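Local atomic coordinates of DNA methyltransferase (Nicotiana tabacum, PDB entry 4ONQ), a protein that probably transfers methyl groups to cytosine in DNA, acting through the catalytic domain that makes up this chain. Residues L158-C161 with R162-L166. The protein carries 5 engineered substitutions. Numbering follows the deposited sequence.
Sequences LDQC and RKWNL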
# COMPACT_ATOMS: atom_id res chain seq x y z
N LEU A 158 16.51 -11.98 -17.68
CA LEU A 158 16.16 -10.67 -17.14
C LEU A 158 14.66 -10.40 -17.31
O LEU A 158 14.02 -9.83 -16.43
CB LEU A 158 16.99 -9.56 -17.77
CG LEU A 158 18.36 -9.37 -17.13
CD1 LEU A 158 19.08 -8.23 -17.82
CD2 LEU A 158 18.22 -9.09 -15.64
N ASP A 159 14.10 -10.85 -18.41
CA ASP A 159 12.69 -10.70 -18.62
C ASP A 159 11.89 -11.51 -17.64
O ASP A 159 10.93 -11.03 -17.13
CB ASP A 159 12.26 -11.05 -20.07
CG ASP A 159 12.69 -10.02 -21.10
OD1 ASP A 159 13.13 -8.93 -20.75
OD2 ASP A 159 12.60 -10.30 -22.30
N GLN A 160 12.27 -12.76 -17.43
CA GLN A 160 11.61 -13.56 -16.44
C GLN A 160 11.73 -13.02 -15.04
O GLN A 160 10.80 -13.06 -14.32
CB GLN A 160 12.04 -15.01 -16.50
CG GLN A 160 11.81 -15.70 -17.81
CD GLN A 160 10.39 -15.67 -18.26
OE1 GLN A 160 9.49 -15.98 -17.54
NE2 GLN A 160 10.20 -15.30 -19.47
N CYS A 161 12.88 -12.52 -14.66
CA CYS A 161 13.11 -11.94 -13.36
C CYS A 161 12.32 -10.70 -13.06
O CYS A 161 11.84 -10.53 -11.99
CB CYS A 161 14.57 -11.65 -13.15
SG CYS A 161 15.59 -13.07 -13.01
N ARG A 162 12.21 -9.81 -14.02
CA ARG A 162 11.38 -8.66 -13.89
C ARG A 162 9.94 -8.99 -13.78
O ARG A 162 9.23 -8.39 -13.01
CB ARG A 162 11.56 -7.75 -15.08
CG ARG A 162 12.84 -7.00 -15.06
CD ARG A 162 13.13 -6.31 -16.36
NE ARG A 162 14.08 -5.30 -16.07
CZ ARG A 162 15.29 -5.26 -16.56
NH1 ARG A 162 15.67 -6.16 -17.41
NH2 ARG A 162 16.11 -4.31 -16.19
N LYS A 163 9.50 -9.93 -14.59
CA LYS A 163 8.14 -10.34 -14.60
C LYS A 163 7.71 -10.96 -13.31
O LYS A 163 6.63 -10.80 -12.87
CB LYS A 163 7.89 -11.28 -15.75
CG LYS A 163 6.56 -11.97 -15.69
CD LYS A 163 6.25 -12.71 -16.96
CE LYS A 163 4.83 -13.17 -16.94
NZ LYS A 163 4.66 -14.44 -17.63
N TRP A 164 8.59 -11.70 -12.71
CA TRP A 164 8.22 -12.44 -11.51
C TRP A 164 8.90 -11.94 -10.24
O TRP A 164 8.73 -12.53 -9.18
CB TRP A 164 8.53 -13.93 -11.70
CG TRP A 164 7.66 -14.57 -12.72
CD1 TRP A 164 7.93 -14.75 -14.04
CD2 TRP A 164 6.36 -15.13 -12.50
NE1 TRP A 164 6.88 -15.39 -14.66
CE2 TRP A 164 5.90 -15.63 -13.74
CE3 TRP A 164 5.54 -15.26 -11.37
CZ2 TRP A 164 4.66 -16.24 -13.88
CZ3 TRP A 164 4.31 -15.88 -11.52
CH2 TRP A 164 3.88 -16.36 -12.77
N ASN A 165 9.65 -10.85 -10.35
CA ASN A 165 10.39 -10.31 -9.21
C ASN A 165 11.29 -11.36 -8.56
O ASN A 165 11.23 -11.59 -7.35
CB ASN A 165 9.44 -9.68 -8.19
CG ASN A 165 9.13 -8.22 -8.50
OD1 ASN A 165 9.91 -7.54 -9.16
ND2 ASN A 165 7.99 -7.74 -8.02
N LEU A 166 12.11 -12.01 -9.38
CA LEU A 166 13.06 -12.99 -8.88
C LEU A 166 14.34 -12.31 -8.45
O LEU A 166 14.79 -11.36 -9.09
CB LEU A 166 13.34 -14.04 -9.95
CG LEU A 166 12.08 -14.74 -10.45
CD1 LEU A 166 12.42 -15.67 -11.59
CD2 LEU A 166 11.41 -15.52 -9.32
O HOH W 1 6.52 -17.26 -17.64
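Leu158 and Arg162, one turn apart, pack against each other near the end of helix 151-164, which closes in a Schellman-like C-cap before strand 166-170 of the DRM-type methyltransferase domain. Arg162 suits this partly exposed flank because its aliphatic shaft can lie on the helix while the charge stays at the end. Its CG, beside the backbone N (chi1 -75°), starts a chain extended as far as NE, which runs back past Leu158 O and sets NH1 3.7 Å from Leu158 CB. Asp159 OD1 stands 5.0 Å from Arg162 NH1, too far for contact but of a sign that probably favours this position. With an alanine in place of Arg162, Leu158 would probably lose its guanidinium neighbour and the shaft over its O, leaving this flank more open to solvent.

Gln160 and Trp164 run side by side, pointing the same way, amide and indole planes 36° apart. Both are long enough to reach Leu134 of helix 132-143, and Gln160 keeps a polar end: a water donates to OE1 while weakly bound to Lys163 NZ. Gln160 O, in the indole plane at its edge, also accepts the helix bond from Trp164 N at 3.1 Å.

Asn165, a residue type that tolerates positive phi (54°), is the first to leave the helix, and OD1 of its amide accepts a bond from Asn123 N. The turn folds buried Leu166 back against Cys161, whose small thiol lets SG approach Leu166 CB at 3.9 Å. Leu166 N then bonds Cys161 O at 3.0 Å, in the carbonyl plane and on a lone pair.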